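Local structure of N-acetyltransferase domain-containing protein (Pyrococcus horikoshii, 1WWZ) at residues N18-V23 with V67-C72. The protein binds acetyl-coenzyme A and is probably an acyltransferase of the GNAT family, its acceptor substrate not known. Numbering follows the deposited sequence.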
loop_
_atom_site.group_PDB
_atom_site.type_symbol
_atom_site.label_atom_id
_atom_site.label_comp_id
_atom_site.label_asym_id
_atom_site.label_seq_id
_atom_site.Cartn_x
_atom_site.Cartn_y
_atom_site.Cartn_z
ATOM N N ASN A 18 19.708 -12.836 -12.390
ATOM C CA ASN A 18 19.489 -14.270 -12.260
ATOM C C ASN A 18 18.316 -14.547 -11.322
ATOM O O ASN A 18 17.464 -15.388 -11.611
ATOM C CB ASN A 18 20.752 -14.947 -11.725
ATOM C CG ASN A 18 20.806 -16.423 -12.055
ATOM O OD1 ASN A 18 20.959 -16.804 -13.216
ATOM N ND2 ASN A 18 20.671 -17.264 -11.037
ATOM N N GLU A 19 18.276 -13.839 -10.196
ATOM C CA GLU A 19 17.199 -14.008 -9.226
ATOM C C GLU A 19 15.859 -13.594 -9.819
ATOM O O GLU A 19 14.846 -14.264 -9.616
ATOM C CB GLU A 19 17.455 -13.163 -7.976
ATOM C CG GLU A 19 18.620 -13.610 -7.121
ATOM C CD GLU A 19 18.754 -12.765 -5.868
ATOM O OE1 GLU A 19 17.778 -12.704 -5.089
ATOM O OE2 GLU A 19 19.829 -12.162 -5.664
ATOM N N LEU A 20 15.854 -12.478 -10.541
ATOM C CA LEU A 20 14.623 -11.995 -11.150
ATOM C C LEU A 20 14.120 -13.005 -12.169
ATOM O O LEU A 20 12.918 -13.250 -12.276
ATOM C CB LEU A 20 14.853 -10.634 -11.818
ATOM C CG LEU A 20 15.094 -9.469 -10.849
ATOM C CD1 LEU A 20 15.516 -8.241 -11.624
ATOM C CD2 LEU A 20 13.829 -9.188 -10.044
ATOM N N ILE A 21 15.043 -13.597 -12.917
ATOM C CA ILE A 21 14.661 -14.586 -13.910
ATOM C C ILE A 21 14.012 -15.790 -13.229
ATOM O O ILE A 21 12.971 -16.269 -13.677
ATOM C CB ILE A 21 15.882 -15.034 -14.744
ATOM C CG1 ILE A 21 16.383 -13.854 -15.583
ATOM C CG2 ILE A 21 15.501 -16.201 -15.643
ATOM C CD1 ILE A 21 17.616 -14.155 -16.417
ATOM N N ASP A 22 14.613 -16.267 -12.141
ATOM C CA ASP A 22 14.060 -17.409 -11.408
ATOM C C ASP A 22 12.635 -17.102 -10.937
ATOM O O ASP A 22 11.727 -17.920 -11.091
ATOM C CB ASP A 22 14.927 -17.758 -10.189
ATOM C CG ASP A 22 16.333 -18.194 -10.565
ATOM O OD1 ASP A 22 16.559 -18.574 -11.733
ATOM O OD2 ASP A 22 17.214 -18.171 -9.678
ATOM N N VAL A 23 12.450 -15.919 -10.358
ATOM C CA VAL A 23 11.138 -15.501 -9.874
ATOM C C VAL A 23 10.152 -15.447 -11.035
ATOM O O VAL A 23 9.017 -15.914 -10.932
ATOM C CB VAL A 23 11.208 -14.099 -9.213
ATOM C CG1 VAL A 23 9.802 -13.556 -8.976
ATOM C CG2 VAL A 23 11.969 -14.184 -7.901
ATOM N N VAL A 67 11.559 -12.342 -4.024
ATOM C CA VAL A 67 10.470 -13.293 -4.211
ATOM C C VAL A 67 9.401 -12.757 -5.149
ATOM O O VAL A 67 8.434 -13.447 -5.457
ATOM C CB VAL A 67 9.808 -13.663 -2.866
ATOM C CG1 VAL A 67 10.854 -14.212 -1.909
ATOM C CG2 VAL A 67 9.115 -12.453 -2.272
ATOM N N GLY A 68 9.581 -11.519 -5.596
ATOM C CA GLY A 68 8.618 -10.920 -6.499
ATOM C C GLY A 68 9.079 -9.543 -6.929
ATOM O O GLY A 68 9.965 -8.964 -6.304
ATOM N N PHE A 69 8.501 -9.022 -8.005
ATOM C CA PHE A 69 8.875 -7.695 -8.462
ATOM C C PHE A 69 7.827 -7.083 -9.366
ATOM O O PHE A 69 6.954 -7.773 -9.893
ATOM C CB PHE A 69 10.259 -7.719 -9.148
ATOM C CG PHE A 69 10.292 -8.425 -10.479
ATOM C CD1 PHE A 69 10.125 -7.715 -11.665
ATOM C CD2 PHE A 69 10.547 -9.795 -10.553
ATOM C CE1 PHE A 69 10.218 -8.353 -12.906
ATOM C CE2 PHE A 69 10.642 -10.444 -11.789
ATOM C CZ PHE A 69 10.478 -9.723 -12.967
ATOM N N ILE A 70 7.898 -5.769 -9.509
ATOM C CA ILE A 70 6.967 -5.049 -10.359
ATOM C C ILE A 70 7.765 -3.937 -11.021
ATOM O O ILE A 70 8.651 -3.343 -10.401
ATOM C CB ILE A 70 5.766 -4.491 -9.533
ATOM C CG1 ILE A 70 4.722 -3.888 -10.474
ATOM C CG2 ILE A 70 6.247 -3.472 -8.500
ATOM C CD1 ILE A 70 3.376 -3.609 -9.790
ATOM N N VAL A 71 7.475 -3.687 -12.290
ATOM C CA VAL A 71 8.179 -2.667 -13.057
ATOM C C VAL A 71 7.215 -1.536 -13.361
ATOM O O VAL A 71 6.260 -1.719 -14.110
ATOM C CB VAL A 71 8.714 -3.263 -14.370
ATOM C CG1 VAL A 71 9.441 -2.198 -15.180
ATOM C CG2 VAL A 71 9.647 -4.428 -14.052
ATOM N N CYS A 72 7.482 -0.377 -12.767
ATOM C CA CYS A 72 6.634 0.805 -12.913
ATOM C C CYS A 72 7.316 1.873 -13.763
ATOM O O CYS A 72 8.410 2.326 -13.436
ATOM C CB CYS A 72 6.324 1.363 -11.526
ATOM S SG CYS A 72 5.961 0.067 -10.305
#
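Leu20 lays CD2 over one face of the Phe69 ring, a CH-pi contact with CD2 3.8 Å from the ring centroid and 30° off the normal. This is the tight part. Leu20 CD2 is 3.4 Å from Phe69 CD2. Phe69 CG sits between the backbone N and the carbonyl carbon (chi1 70°). Phe69 CE2 comes 3.6 Å from Leu20 O. Val23 packs more loosely. Its CG1 lies 3.8 Å from Gly68 CA and meets Phe69 CD2 obliquely at 4.1 Å. No hydrogen bond joins the two segments. Farther round the helix, Asn18 is exposed, and partly exposed Asp22 forms a salt bridge with Arg39. An alanine in place of Phe69 would probably leave Leu20 CD2 without the ring face it rests on and open a gap between helix and sheet. Val67 and Gly68 both face Ala60 in a classic beta bulge, and Gly68 lies close to the acetyl-CoA-binding Val93. Segments 18-23 and 67-72 run at 97° to each other. Helix 14-27 lies on one face of the GNAT sheet, beside helix 38-53, where Ile46 touches Leu20. Strands 57-62 and 83-93 flank strand 65-78, and Ile70 packs on helix 102-115.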